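PDB 1W23: phosphoserine aminotransferase from Bacillus alcalophilus, which catalyses the reversible, pyridoxal-phosphate-dependent transamination between phosphoserine and 2-oxoglutarate in serine biosynthesis, and acts likewise on phosphohydroxythreonine. Local coordinates for residues Asn150-Gly155 with Met173-Leu178. Sequence-based numbering, arbitrary orientation.
With PLP (pyridoxal-5'-phosphate), chain J.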
ATOM      1  N   ASN A 150      21.454   6.363  -3.031  1.00  8.34           N
ATOM      2  CA  ASN A 150      22.014   5.706  -1.867  1.00  8.22           C
ATOM      3  C   ASN A 150      21.807   4.198  -2.080  1.00  8.31           C
ATOM      4  O   ASN A 150      20.676   3.714  -2.247  1.00  8.60           O
ATOM      5  CB  ASN A 150      21.371   6.237  -0.569  1.00  8.32           C
ATOM      6  CG  ASN A 150      22.100   5.693   0.664  1.00  8.54           C
ATOM      7  OD1 ASN A 150      23.164   6.258   1.019  1.00  9.09           O
ATOM      8  ND2 ASN A 150      21.563   4.631   1.243  1.00  8.97           N
ATOM      9  N   ASN A 151      22.922   3.498  -2.122  1.00  8.63           N
ATOM     10  CA  ASN A 151      22.942   2.072  -2.431  1.00  8.61           C
ATOM     11  C   ASN A 151      22.882   1.309  -1.116  1.00  8.49           C
ATOM     12  O   ASN A 151      23.888   1.039  -0.444  1.00  9.06           O
ATOM     13  CB  ASN A 151      24.196   1.729  -3.228  1.00  9.19           C
ATOM     14  CG  ASN A 151      24.220   2.615  -4.467  1.00  8.90           C
ATOM     15  OD1 ASN A 151      23.472   2.358  -5.412  1.00  9.43           O
ATOM     16  ND2 ASN A 151      25.053   3.631  -4.464  1.00  9.86           N
ATOM     17  N   THR A 152      21.635   1.016  -0.712  1.00  8.77           N
ATOM     18  CA  THR A 152      21.307   0.614   0.665  1.00  8.55           C
ATOM     19  C   THR A 152      22.085  -0.610   1.119  1.00  8.74           C
ATOM     20  O   THR A 152      22.398  -0.742   2.317  1.00  9.37           O
ATOM     21  CB  THR A 152      19.773   0.311   0.728  1.00  8.99           C
ATOM     22  OG1 THR A 152      19.116   1.256  -0.135  1.00  8.92           O
ATOM     23  CG2 THR A 152      19.230   0.422   2.147  1.00  9.41           C
ATOM     24  N   ILE A 153      22.305  -1.565   0.200  1.00  9.20           N
ATOM     25  CA  ILE A 153      22.984  -2.818   0.550  1.00  9.30           C
ATOM     26  C   ILE A 153      24.469  -2.680   0.704  1.00  9.30           C
ATOM     27  O   ILE A 153      25.114  -3.359   1.529  1.00 10.41           O
ATOM     28  CB  ILE A 153      22.591  -3.922  -0.466  1.00 10.06           C
ATOM     29  CG1 ILE A 153      21.125  -4.319  -0.218  1.00 10.80           C
ATOM     30  CG2 ILE A 153      23.537  -5.113  -0.414  1.00 11.71           C
ATOM     31  CD1 ILE A 153      20.436  -5.087  -1.322  1.00 13.29           C
ATOM     32  N   TYR A 154      25.064  -1.805  -0.111  1.00  9.37           N
ATOM     33  CA  TYR A 154      26.529  -1.620  -0.190  1.00 10.02           C
ATOM     34  C   TYR A 154      27.037  -0.463   0.642  1.00 10.11           C
ATOM     35  O   TYR A 154      28.252  -0.384   0.898  1.00 11.53           O
ATOM     36  CB  TYR A 154      26.955  -1.486  -1.671  1.00 10.79           C
ATOM     37  CG  TYR A 154      26.860  -2.859  -2.331  1.00 10.92           C
ATOM     38  CD1 TYR A 154      25.752  -3.236  -3.038  1.00 10.85           C
ATOM     39  CD2 TYR A 154      27.870  -3.764  -2.175  1.00 12.76           C
ATOM     40  CE1 TYR A 154      25.664  -4.513  -3.605  1.00 12.78           C
ATOM     41  CE2 TYR A 154      27.795  -5.032  -2.748  1.00 13.41           C
ATOM     42  CZ  TYR A 154      26.685  -5.383  -3.469  1.00 12.26           C
ATOM     43  OH  TYR A 154      26.592  -6.660  -4.033  1.00 15.23           O
ATOM     44  N   GLY A 155      26.195   0.445   1.105  1.00  9.47           N
ATOM     45  CA  GLY A 155      26.647   1.539   1.977  1.00  9.97           C
ATOM     46  C   GLY A 155      27.404   2.631   1.260  1.00  8.93           C
ATOM     47  O   GLY A 155      28.287   3.267   1.869  1.00  9.47           O
ATOM     48  N   MET A 173      15.687   7.295  -4.799  1.00  8.38           N
ATOM     49  CA  MET A 173      16.184   7.915  -3.567  1.00  8.94           C
ATOM     50  C   MET A 173      15.581   7.260  -2.336  1.00  8.21           C
ATOM     51  O   MET A 173      15.520   7.889  -1.256  1.00  8.86           O
ATOM     52  CB  MET A 173      15.952   9.436  -3.528  1.00  9.23           C
ATOM     53  CG  MET A 173      16.635  10.135  -4.753  1.00  9.36           C
ATOM     54  SD  MET A 173      16.623  11.915  -4.478  1.00 12.74           S
ATOM     55  CE  MET A 173      17.628  12.478  -5.862  1.00 13.02           C
ATOM     56  N   SER A 174      15.136   6.018  -2.435  1.00  8.42           N
ATOM     57  CA  SER A 174      14.478   5.351  -1.325  1.00  8.07           C
ATOM     58  C   SER A 174      15.205   5.492  -0.006  1.00  8.34           C
ATOM     59  O   SER A 174      14.558   5.770   1.016  1.00  9.65           O
ATOM     60  CB  SER A 174      14.314   3.877  -1.612  1.00  9.13           C
ATOM     61  OG  SER A 174      13.413   3.623  -2.685  1.00  9.23           O
ATOM     62  N   SER A 175      16.534   5.303   0.032  1.00  8.12           N
ATOM     63  CA  SER A 175      17.219   5.242   1.307  1.00  8.37           C
ATOM     64  C   SER A 175      17.952   6.520   1.697  1.00  9.13           C
ATOM     65  O   SER A 175      18.601   6.531   2.755  1.00 10.25           O
ATOM     66  CB  SER A 175      18.079   3.994   1.388  1.00  8.66           C
ATOM     67  OG  SER A 175      18.971   3.931   0.284  1.00  8.56           O
ATOM     68  N   ASP A 176      17.795   7.630   0.964  1.00  8.66           N
ATOM     69  CA  ASP A 176      18.333   8.905   1.429  1.00  8.77           C
ATOM     70  C   ASP A 176      17.470  10.111   1.117  1.00  8.69           C
ATOM     71  O   ASP A 176      17.894  11.241   1.429  1.00  9.05           O
ATOM     72  CB  ASP A 176      19.772   9.160   0.963  1.00  8.83           C
ATOM     73  CG  ASP A 176      19.919   9.517  -0.516  1.00  9.22           C
ATOM     74  OD1 ASP A 176      18.878   9.434  -1.230  1.00  9.40           O
ATOM     75  OD2 ASP A 176      21.063   9.849  -0.915  1.00 10.13           O
ATOM     76  N   ILE A 177      16.253   9.958   0.643  1.00  8.76           N
ATOM     77  CA  ILE A 177      15.422  11.158   0.376  1.00  9.05           C
ATOM     78  C   ILE A 177      15.199  11.949   1.672  1.00  8.72           C
ATOM     79  O   ILE A 177      14.900  11.418   2.720  1.00  9.03           O
ATOM     80  CB  ILE A 177      14.080  10.753  -0.246  1.00  9.72           C
ATOM     81  CG1 ILE A 177      13.302  11.961  -0.733  0.55 10.92           C
ATOM     82  CG2 ILE A 177      13.265   9.827   0.675  1.00 10.48           C
ATOM     83  CD1 ILE A 177      12.134  11.662  -1.655  0.55 11.82           C
ATOM     84  N   LEU A 178      15.333  13.261   1.539  1.00  9.22           N
ATOM     85  CA  LEU A 178      15.086  14.193   2.666  1.00  9.39           C
ATOM     86  C   LEU A 178      15.945  13.906   3.877  1.00  9.01           C
ATOM     87  O   LEU A 178      15.598  14.174   5.013  1.00  9.68           O
ATOM     88  CB  LEU A 178      13.593  14.292   2.995  1.00 10.34           C
ATOM     89  CG  LEU A 178      13.111  15.453   3.828  1.00 17.00           C
ATOM     90  CD1 LEU A 178      13.821  16.754   3.640  1.00 13.32           C
ATOM     91  CD2 LEU A 178      11.584  15.610   3.659  1.00 16.77           C
TER
HETATM   92  N1  PLP J1367      15.438   0.834  -3.799  1.00  8.51           N
HETATM   93  C2  PLP J1367      16.227   1.052  -2.682  1.00  8.34           C
HETATM   94  C2A PLP J1367      17.385   1.964  -2.850  1.00 10.14           C
HETATM   95  C3  PLP J1367      15.904   0.438  -1.482  1.00  9.86           C
HETATM   96  O3  PLP J1367      16.637   0.665  -0.416  1.00 11.51           O
HETATM   97  C4  PLP J1367      14.762  -0.442  -1.411  1.00 10.95           C
HETATM   98  C4A PLP J1367      14.393  -1.036  -0.098  1.00 21.32           C
HETATM   99  C5  PLP J1367      13.984  -0.623  -2.566  1.00  9.55           C
HETATM  100  C6  PLP J1367      14.361   0.006  -3.743  1.00  8.90           C
HETATM  101  C5A PLP J1367      12.795  -1.538  -2.606  1.00 11.59           C
HETATM  102  O4P PLP J1367      11.646  -0.842  -1.997  1.00  9.59           O
HETATM  103  P   PLP J1367      10.232  -1.644  -1.835  1.00  8.60           P
HETATM  104  O1P PLP J1367      10.501  -2.807  -0.931  1.00  8.88           O
HETATM  105  O2P PLP J1367       9.812  -2.082  -3.230  1.00  9.14           O
HETATM  106  O3P PLP J1367       9.338  -0.550  -1.273  1.00 10.00           O
HETATM  107  O   HOH W   1      18.357   5.368  -2.484  1.00  8.98           O
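Asn150 turns its side-chain amide to Ser175. CG stands anti to the backbone N (chi1 -172°), which carries the amide to Ser175. ND2 of Asn150 donates to Ser175 OG at 2.9 Å. The bond is nearly straight, at 167°. The hydroxyl lies close to the amide plane. The same amide also bonds Ser295 through OD1 and Asn298 through ND2, which fixes its rotation. Asn150 CB rests 3.6 Å from Asp176 CG, while the carboxylate itself is held by Ser149, Gln157 and a salt bridge to Arg180. A water takes a hydrogen bond from Ser175 N and gives one to Asn150 O, joining the two backbones. Without this amide, as with an alanine here, Ser175 OG is likely to lose its nitrogen donor, and Ser295 and Asn298 their shared partner. Two residues on, Thr152 brings OG1 to 2.7 Å from Ser175 OG, a hydrogen bond. Thr152 OG1 also bonds PLP O3 at 2.6 Å. A chain of hydrogen bonds therefore links Asn150 through Ser175 and Thr152 to the cofactor's phenolic oxygen. Ser174 CB packs 3.6 Å from PLP C2. This is the buried cofactor site of a class-V aminotransferase, where short strand 150-151 and the turn after it meet the loop following strand 169-172 beside the pyridine ring.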